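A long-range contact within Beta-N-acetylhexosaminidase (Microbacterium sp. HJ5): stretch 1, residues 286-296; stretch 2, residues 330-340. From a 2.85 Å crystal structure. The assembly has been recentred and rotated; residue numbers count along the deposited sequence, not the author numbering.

Stretch 1 (286-296) SLKIHDEATYD
Stretch 2 330-340: ALFVSRVSTII

Stretch 2 is helical throughout, from Ala330 to Ile340 (Val336 N to Phe332 O, 3.1 Å; Ile340 N to Val336 O, 2.8 Å), and packs against a loop and turn that lead into a second helix, which holds Thr294 and Tyr295 and continues later in the chain. A type I turn spans Lys288 to Asp291 (Asp291 N to Lys288 O, 3.2 Å), and Thr294 OG1 donates to the same Lys288 O at 3.1 Å. The helices run in roughly the same direction, axes inclined at 31° (signed -31°) and 10.7 Å apart at closest approach; in register, Ile289 CA lies 6.0 Å from Phe332 CA, and Tyr295 CA 6.9 Å from Val336 CA. No hydrogen bond crosses between the modelled atoms, though Arg335 is modelled only to CB; what can be seen is mainly apolar packing. Ala330 points away. Leu331, also modelled only to CB, points toward stretch 1 and helps form the pocket for Tyr295. Phe332 (chi1 t, chi2 -89°) is buried against hydrocarbon: its CB meets Ile289 (m, t) CG2 at 3.9 Å, while its CE2 lies 4.1 Å from Leu287 (m, t) CD1 and 3.7 Å from Thr294 (m) CG2, the latter at the ring edge. Its CD2 reaches Tyr295 CE1 at 3.5 Å; the rings pair obliquely, centroids 5.5 Å apart, planes at 43°. Tyr295 (chi1 m, chi2 -69°) is a knob among Leu331, Phe332, Arg335 and Val336, its OH 3.4 Å from Phe332 CA. That hydroxyl donates to Ile289 O, a very short 2.5 Å, tying helix to turn. Val333 points away and Ser334 sideways, neither touching stretch 1. Arg335 CB lies 3.6 Å from Tyr295 CE1. Val336 (m) sets CG1 at the tyrosine ring edge, 4.2 Å from Tyr295 CD1. Beyond Ser337 and Thr338, Ile339 (m, t) closes the contact, its CD1 4.0 Å from Tyr295 O and, in apolar contact, 4.5 Å from Tyr295 CB; Ile340 is out of reach.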

# COMPACT_ATOMS: atom_id res chain seq x y z
N SER A 286 19.83 -4.43 19.33
CA SER A 286 19.15 -5.60 18.77
C SER A 286 17.75 -5.65 19.34
O SER A 286 17.44 -5.00 20.35
CB SER A 286 19.90 -6.90 19.08
OG SER A 286 19.53 -7.92 18.17
N LEU A 287 16.89 -6.43 18.68
CA LEU A 287 15.54 -6.69 19.15
C LEU A 287 15.50 -8.02 19.89
O LEU A 287 16.27 -8.94 19.60
CB LEU A 287 14.55 -6.71 17.99
CG LEU A 287 14.27 -5.38 17.29
CD1 LEU A 287 13.15 -5.55 16.26
CD2 LEU A 287 13.91 -4.30 18.29
N LYS A 288 14.59 -8.11 20.87
CA LYS A 288 14.35 -9.38 21.53
C LYS A 288 13.81 -10.37 20.51
O LYS A 288 12.62 -10.35 20.18
CB LYS A 288 13.39 -9.20 22.71
CG LYS A 288 14.05 -8.63 23.95
CD LYS A 288 13.11 -7.72 24.73
CE LYS A 288 13.66 -7.40 26.11
NZ LYS A 288 12.85 -6.36 26.80
N ILE A 289 14.69 -11.24 20.02
CA ILE A 289 14.37 -12.05 18.84
C ILE A 289 13.28 -13.07 19.13
O ILE A 289 12.52 -13.46 18.23
CB ILE A 289 15.67 -12.69 18.30
CG1 ILE A 289 16.52 -11.64 17.59
CG2 ILE A 289 15.37 -13.85 17.36
CD1 ILE A 289 17.93 -12.10 17.27
N HIS A 290 13.15 -13.51 20.38
CA HIS A 290 12.17 -14.53 20.74
C HIS A 290 10.94 -13.96 21.42
O HIS A 290 10.12 -14.72 21.93
CB HIS A 290 12.82 -15.60 21.62
CG HIS A 290 13.96 -16.31 20.95
ND1 HIS A 290 15.18 -16.50 21.56
CD2 HIS A 290 14.06 -16.87 19.72
CE1 HIS A 290 15.98 -17.15 20.73
NE2 HIS A 290 15.32 -17.39 19.61
N ASP A 291 10.79 -12.64 21.43
CA ASP A 291 9.59 -12.00 21.97
C ASP A 291 8.61 -11.78 20.83
O ASP A 291 8.93 -11.09 19.85
CB ASP A 291 9.94 -10.69 22.66
CG ASP A 291 8.74 -10.03 23.30
OD1 ASP A 291 8.18 -10.60 24.27
OD2 ASP A 291 8.36 -8.93 22.85
N GLU A 292 7.41 -12.36 20.94
CA GLU A 292 6.44 -12.30 19.85
C GLU A 292 5.96 -10.88 19.58
O GLU A 292 5.45 -10.61 18.48
CB GLU A 292 5.25 -13.20 20.16
N ALA A 293 6.08 -9.97 20.54
CA ALA A 293 5.72 -8.58 20.28
C ALA A 293 6.66 -7.94 19.27
O ALA A 293 6.27 -7.00 18.57
CB ALA A 293 5.71 -7.78 21.58
N THR A 294 7.90 -8.44 19.17
CA THR A 294 8.84 -7.91 18.19
C THR A 294 8.36 -8.17 16.76
O THR A 294 8.47 -7.30 15.89
CB THR A 294 10.23 -8.53 18.41
OG1 THR A 294 10.87 -7.87 19.51
CG2 THR A 294 11.09 -8.40 17.17
N TYR A 295 7.80 -9.36 16.51
CA TYR A 295 7.34 -9.68 15.17
C TYR A 295 5.97 -9.07 14.88
O TYR A 295 5.70 -8.65 13.75
CB TYR A 295 7.30 -11.20 14.98
CG TYR A 295 8.66 -11.82 15.18
CD1 TYR A 295 9.69 -11.59 14.27
CD2 TYR A 295 8.92 -12.62 16.28
CE1 TYR A 295 10.93 -12.15 14.46
CE2 TYR A 295 10.16 -13.19 16.47
CZ TYR A 295 11.16 -12.95 15.56
OH TYR A 295 12.41 -13.51 15.74
N ASP A 296 5.09 -9.02 15.89
CA ASP A 296 3.87 -8.23 15.75
C ASP A 296 4.20 -6.76 15.57
O ASP A 296 3.41 -6.00 15.00
CB ASP A 296 2.96 -8.43 16.96
CG ASP A 296 2.13 -9.69 16.85
OD1 ASP A 296 2.63 -10.76 17.26
OD2 ASP A 296 0.99 -9.61 16.35
N ALA A 330 18.96 -16.12 12.33
CA ALA A 330 18.32 -16.82 11.22
C ALA A 330 16.81 -16.90 11.41
O ALA A 330 16.06 -16.68 10.45
CB ALA A 330 18.91 -18.23 11.08
N LEU A 331 16.36 -17.19 12.63
CA LEU A 331 14.92 -17.26 12.88
C LEU A 331 14.26 -15.89 12.75
O LEU A 331 13.11 -15.79 12.32
CB LEU A 331 14.66 -17.86 14.27
N PHE A 332 14.98 -14.83 13.13
CA PHE A 332 14.42 -13.49 13.03
C PHE A 332 14.16 -13.11 11.57
O PHE A 332 13.02 -12.80 11.19
CB PHE A 332 15.36 -12.47 13.68
CG PHE A 332 14.87 -11.05 13.60
CD1 PHE A 332 15.19 -10.26 12.52
CD2 PHE A 332 14.08 -10.52 14.60
CE1 PHE A 332 14.74 -8.96 12.43
CE2 PHE A 332 13.62 -9.22 14.53
CZ PHE A 332 13.96 -8.44 13.44
N VAL A 333 15.20 -13.13 10.74
CA VAL A 333 15.04 -12.78 9.34
C VAL A 333 14.16 -13.80 8.61
O VAL A 333 13.59 -13.48 7.57
CB VAL A 333 16.40 -12.64 8.65
CG1 VAL A 333 17.22 -11.55 9.33
CG2 VAL A 333 17.15 -13.95 8.65
N SER A 334 14.05 -15.02 9.14
CA SER A 334 13.09 -15.97 8.57
C SER A 334 11.66 -15.51 8.79
O SER A 334 10.79 -15.78 7.96
CB SER A 334 13.30 -17.35 9.19
OG SER A 334 14.63 -17.81 9.01
N ARG A 335 11.40 -14.81 9.90
CA ARG A 335 10.05 -14.38 10.22
C ARG A 335 9.66 -13.11 9.47
O ARG A 335 8.59 -13.04 8.86
CB ARG A 335 9.91 -14.18 11.73
N VAL A 336 10.53 -12.10 9.50
CA VAL A 336 10.17 -10.79 8.95
C VAL A 336 10.11 -10.85 7.42
O VAL A 336 9.27 -10.19 6.80
CB VAL A 336 11.16 -9.71 9.43
CG1 VAL A 336 11.00 -9.49 10.93
CG2 VAL A 336 12.59 -10.09 9.09
N SER A 337 10.98 -11.65 6.80
CA SER A 337 10.95 -11.76 5.34
C SER A 337 9.68 -12.45 4.87
O SER A 337 9.09 -12.06 3.86
CB SER A 337 12.18 -12.51 4.85
OG SER A 337 12.44 -13.65 5.65
N THR A 338 9.23 -13.48 5.60
CA THR A 338 7.94 -14.09 5.31
C THR A 338 6.81 -13.09 5.54
O THR A 338 5.80 -13.11 4.82
CB THR A 338 7.74 -15.34 6.17
OG1 THR A 338 8.97 -16.05 6.27
CG2 THR A 338 6.67 -16.24 5.56
N ILE A 339 6.96 -12.22 6.54
CA ILE A 339 5.97 -11.17 6.77
C ILE A 339 5.91 -10.23 5.58
O ILE A 339 4.83 -9.89 5.09
CB ILE A 339 6.30 -10.41 8.08
CG1 ILE A 339 5.87 -11.24 9.29
CG2 ILE A 339 5.63 -9.05 8.09
CD1 ILE A 339 6.60 -10.86 10.57
N ILE A 340 7.08 -9.80 5.09
CA ILE A 340 7.11 -8.93 3.92
C ILE A 340 6.64 -9.69 2.68
O ILE A 340 5.96 -9.13 1.81
CB ILE A 340 8.53 -8.35 3.73
CG1 ILE A 340 8.91 -7.49 4.93
CG2 ILE A 340 8.61 -7.55 2.44
CD1 ILE A 340 10.23 -6.76 4.77